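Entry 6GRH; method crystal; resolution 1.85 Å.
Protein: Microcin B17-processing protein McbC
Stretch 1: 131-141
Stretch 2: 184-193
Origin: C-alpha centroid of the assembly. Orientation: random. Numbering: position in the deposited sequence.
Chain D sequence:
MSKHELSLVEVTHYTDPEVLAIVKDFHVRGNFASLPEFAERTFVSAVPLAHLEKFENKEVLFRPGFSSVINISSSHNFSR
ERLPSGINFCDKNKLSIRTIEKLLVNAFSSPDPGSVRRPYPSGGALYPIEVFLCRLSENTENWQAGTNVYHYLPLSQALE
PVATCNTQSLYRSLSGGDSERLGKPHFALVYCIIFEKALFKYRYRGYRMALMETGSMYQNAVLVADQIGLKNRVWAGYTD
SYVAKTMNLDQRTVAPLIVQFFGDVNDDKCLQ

Stretch 1, residues 131-141: VFLCRLSENTE
Stretch 2, residues 184-193: KPHFALVYCI

The contact is an antiparallel pairing of two buried strands, extended at one end by a type I turn that closes on the carbonyl of His-186. Strand 131-135 runs against strand 187-193 at 154° between N-to-C directions, with a closest axis approach of 4.6 Å. The two stretches bury 749 Å² in total.

The register pairs Val-131 with Tyr-191, Phe-132 with Val-190, Leu-133 with Leu-189, Cys-134 with Ala-188 and Arg-135 with Phe-187. CA-CA separations run from 4.7 Å at Arg-135 and Phe-187 to 5.0 Å at Phe-132 and Val-190 and at Cys-134 and Ala-188. Backbone angles in the paired segments are extended, phi from -157° at Phe-187 to -87° at Arg-135 and psi from 121° at Cys-134 and Val-190 to 169° at Phe-187. Hydrogen bonds form at alternate pairs. Phe-132 N donates to Val-190 O at 2.9 Å, and Val-190 N to Phe-132 O at 2.8 Å. Cys-134 N donates to Ala-188 O and Ala-188 N to Cys-134 O, both at 2.9 Å. All four are close to linear.

One face of the sheet carries Val-131, Leu-133, Arg-135, Phe-187, Leu-189 and Tyr-191. Leu-133 (chi1 t, chi2 p) packs there: its CD1 lies 3.6 Å from Phe-187 CD2 and 4.0 Å from Leu-189 CD2. Phe-187 has chi1 p; Leu-189 is m, t. Val-131 (t) places CG1 4.0 Å from Leu-189 CD2 and CG2 4.1 Å from CD1 of Tyr-191 (m).

The other face carries Phe-132, Cys-134, Ala-188 and Val-190. Cys-134 (m) sets SG 3.8 Å from CG2 of Val-190 (t). Phe-132 (m, chi2 85°) has CD1 3.8 Å from SG of Cys-192 (m), which approaches its ring obliquely.

Beyond the strand, Leu-136 turns at phi/psi -119/-7. The CA-to-CB bond of Leu-136 (m, t) points toward the other stretch, and Leu-136 CD1 lies 3.9 Å from Ala-188 CB. His-186 O accepts from Leu-136 N at 3.0 Å and Thr-140 OG1 at 2.9 Å, and weakly from Ser-137 N at 3.5 Å. Water 1 bridges the stretches, donating to Leu-136 O at 3.1 Å and Pro-185 O at 2.7 Å.

The turn spans Ser-137 to Thr-140, with Glu-138 at -70/-11 and Asn-139 at -84/7. Thr-140 N bonds Ser-137 O at 3.0 Å, and Asn-139 N bonds Ser-137 OG at 2.8 Å. Arg-135, t through chi3 with chi4 -83°, braces it: NE and NH2 each reach Thr-140 O at 2.8 Å. Arg-135 NH2 also forms a salt bridge with Glu-138 OE1 at 3.2 Å. Thr-140 (m) donates to His-186 O through OG1 while its own O accepts from Arg-135.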

# COMPACT_ATOMS: atom_id res chain seq x y z
N VAL D 131 13.45 7.91 -24.10
CA VAL D 131 12.56 8.46 -25.13
C VAL D 131 12.45 7.50 -26.30
O VAL D 131 13.46 7.09 -26.89
CB VAL D 131 13.08 9.80 -25.71
CG1 VAL D 131 12.04 10.41 -26.67
CG2 VAL D 131 13.42 10.76 -24.61
N PHE D 132 11.22 7.17 -26.66
CA PHE D 132 10.94 6.35 -27.81
C PHE D 132 10.20 7.19 -28.85
O PHE D 132 9.40 8.06 -28.51
CB PHE D 132 10.13 5.14 -27.40
CG PHE D 132 10.91 4.11 -26.62
CD1 PHE D 132 11.07 4.23 -25.25
CD2 PHE D 132 11.49 3.01 -27.25
CE1 PHE D 132 11.78 3.27 -24.52
CE2 PHE D 132 12.20 2.04 -26.54
CZ PHE D 132 12.36 2.19 -25.17
N LEU D 133 10.49 6.93 -30.12
CA LEU D 133 9.92 7.65 -31.24
C LEU D 133 8.98 6.69 -31.94
O LEU D 133 9.39 5.58 -32.29
CB LEU D 133 11.02 8.09 -32.19
CG LEU D 133 10.61 8.57 -33.59
CD1 LEU D 133 9.75 9.82 -33.50
CD2 LEU D 133 11.87 8.82 -34.39
N CYS D 134 7.72 7.11 -32.12
CA CYS D 134 6.71 6.29 -32.79
C CYS D 134 6.25 6.97 -34.07
O CYS D 134 5.75 8.10 -34.02
CB CYS D 134 5.51 6.05 -31.85
SG CYS D 134 5.91 4.98 -30.44
N ARG D 135 6.43 6.30 -35.21
CA ARG D 135 6.02 6.83 -36.51
C ARG D 135 4.55 6.45 -36.75
O ARG D 135 4.22 5.27 -36.69
CB ARG D 135 6.92 6.25 -37.61
CG ARG D 135 6.51 6.62 -39.02
CD ARG D 135 7.61 6.25 -40.01
NE ARG D 135 7.19 6.47 -41.38
CZ ARG D 135 6.48 5.61 -42.12
NH1 ARG D 135 6.06 4.44 -41.64
NH2 ARG D 135 6.16 5.94 -43.36
N LEU D 136 3.70 7.44 -37.01
CA LEU D 136 2.24 7.26 -36.97
C LEU D 136 1.49 7.51 -38.26
O LEU D 136 0.27 7.28 -38.30
CB LEU D 136 1.62 8.17 -35.91
CG LEU D 136 2.10 7.99 -34.48
CD1 LEU D 136 1.39 8.97 -33.58
CD2 LEU D 136 1.85 6.56 -34.04
N SER D 137 2.18 8.00 -39.28
CA SER D 137 1.56 8.25 -40.58
C SER D 137 2.49 7.76 -41.67
O SER D 137 3.71 7.91 -41.56
CB SER D 137 1.35 9.75 -40.76
OG SER D 137 1.09 10.09 -42.12
N GLU D 138 1.92 7.22 -42.75
CA GLU D 138 2.71 6.90 -43.94
C GLU D 138 3.19 8.15 -44.67
O GLU D 138 4.03 8.04 -45.55
CB GLU D 138 1.95 5.95 -44.89
CG GLU D 138 1.60 4.60 -44.25
CD GLU D 138 2.80 3.82 -43.66
OE1 GLU D 138 3.92 3.83 -44.24
OE2 GLU D 138 2.59 3.16 -42.61
N ASN D 139 2.67 9.33 -44.30
CA ASN D 139 3.22 10.61 -44.77
C ASN D 139 4.41 11.12 -43.95
O ASN D 139 4.88 12.23 -44.16
CB ASN D 139 2.13 11.69 -44.85
CG ASN D 139 1.52 11.80 -46.23
OD1 ASN D 139 2.23 11.77 -47.24
ND2 ASN D 139 0.21 11.98 -46.28
N THR D 140 4.89 10.31 -43.01
CA THR D 140 6.12 10.60 -42.31
C THR D 140 7.24 9.80 -43.00
O THR D 140 7.10 8.60 -43.22
CB THR D 140 6.00 10.23 -40.84
OG1 THR D 140 4.88 10.93 -40.26
CG2 THR D 140 7.30 10.58 -40.07
N GLU D 141 8.33 10.48 -43.36
CA GLU D 141 9.51 9.83 -43.94
C GLU D 141 10.11 8.90 -42.87
O GLU D 141 9.91 9.13 -41.68
CB GLU D 141 10.53 10.89 -44.35
CG GLU D 141 11.45 10.49 -45.49
CD GLU D 141 12.55 11.51 -45.80
OE1 GLU D 141 12.69 12.54 -45.09
OE2 GLU D 141 13.30 11.26 -46.77
N LYS D 184 -4.86 13.05 -36.90
CA LYS D 184 -3.77 12.26 -37.45
C LYS D 184 -2.43 12.97 -37.31
O LYS D 184 -1.99 13.67 -38.21
CB LYS D 184 -4.09 11.89 -38.89
CG LYS D 184 -5.25 10.92 -38.99
CD LYS D 184 -5.35 10.30 -40.37
CE LYS D 184 -6.05 11.21 -41.34
NZ LYS D 184 -7.53 11.21 -41.11
N PRO D 185 -1.77 12.80 -36.15
CA PRO D 185 -0.41 13.27 -35.97
C PRO D 185 0.59 12.49 -36.84
O PRO D 185 0.33 11.35 -37.20
CB PRO D 185 -0.13 13.06 -34.48
CG PRO D 185 -1.35 12.44 -33.89
CD PRO D 185 -2.27 12.04 -34.99
N HIS D 186 1.73 13.11 -37.15
CA HIS D 186 2.80 12.45 -37.89
C HIS D 186 3.59 11.46 -37.04
O HIS D 186 3.98 10.40 -37.52
CB HIS D 186 3.76 13.47 -38.50
CG HIS D 186 3.23 14.16 -39.72
ND1 HIS D 186 2.52 15.34 -39.66
CD2 HIS D 186 3.31 13.83 -41.03
CE1 HIS D 186 2.20 15.72 -40.89
NE2 HIS D 186 2.66 14.81 -41.74
N PHE D 187 3.87 11.83 -35.80
CA PHE D 187 4.64 10.98 -34.93
C PHE D 187 4.35 11.30 -33.48
O PHE D 187 3.68 12.28 -33.18
CB PHE D 187 6.15 11.10 -35.26
CG PHE D 187 6.78 12.43 -34.93
CD1 PHE D 187 6.72 13.48 -35.83
CD2 PHE D 187 7.51 12.60 -33.76
CE1 PHE D 187 7.35 14.71 -35.56
CE2 PHE D 187 8.11 13.82 -33.46
CZ PHE D 187 8.04 14.87 -34.38
N ALA D 188 4.83 10.42 -32.59
CA ALA D 188 4.78 10.65 -31.16
C ALA D 188 6.11 10.41 -30.51
O ALA D 188 6.92 9.66 -31.02
CB ALA D 188 3.74 9.75 -30.52
N LEU D 189 6.33 11.07 -29.38
CA LEU D 189 7.38 10.66 -28.46
C LEU D 189 6.70 10.00 -27.28
O LEU D 189 5.64 10.47 -26.82
CB LEU D 189 8.25 11.84 -28.02
CG LEU D 189 9.05 12.53 -29.14
CD1 LEU D 189 9.81 13.69 -28.55
CD2 LEU D 189 9.97 11.54 -29.86
N VAL D 190 7.28 8.90 -26.81
CA VAL D 190 6.81 8.19 -25.63
C VAL D 190 7.94 8.18 -24.59
O VAL D 190 9.05 7.70 -24.87
CB VAL D 190 6.37 6.76 -25.96
CG1 VAL D 190 5.77 6.09 -24.73
CG2 VAL D 190 5.35 6.74 -27.09
N TYR D 191 7.68 8.74 -23.41
CA TYR D 191 8.67 8.87 -22.36
C TYR D 191 8.44 7.75 -21.37
O TYR D 191 7.33 7.63 -20.84
CB TYR D 191 8.56 10.23 -21.66
CG TYR D 191 8.73 11.39 -22.57
CD1 TYR D 191 9.97 12.03 -22.70
CD2 TYR D 191 7.65 11.87 -23.35
CE1 TYR D 191 10.14 13.10 -23.57
CE2 TYR D 191 7.80 12.96 -24.21
CZ TYR D 191 9.04 13.57 -24.32
OH TYR D 191 9.22 14.65 -25.13
N CYS D 192 9.47 6.94 -21.10
CA CYS D 192 9.34 5.73 -20.30
C CYS D 192 10.32 5.71 -19.14
O CYS D 192 11.48 6.06 -19.29
CB CYS D 192 9.60 4.51 -21.16
SG CYS D 192 8.42 4.36 -22.52
N ILE D 193 9.83 5.27 -17.99
CA ILE D 193 10.63 5.10 -16.79
C ILE D 193 11.19 3.67 -16.72
O ILE D 193 10.43 2.71 -16.86
CB ILE D 193 9.83 5.40 -15.51
CG1 ILE D 193 10.76 5.36 -14.28
CG2 ILE D 193 8.64 4.47 -15.31
CD1 ILE D 193 10.06 5.80 -13.02
O HOH W 1 -1.67 9.61 -37.75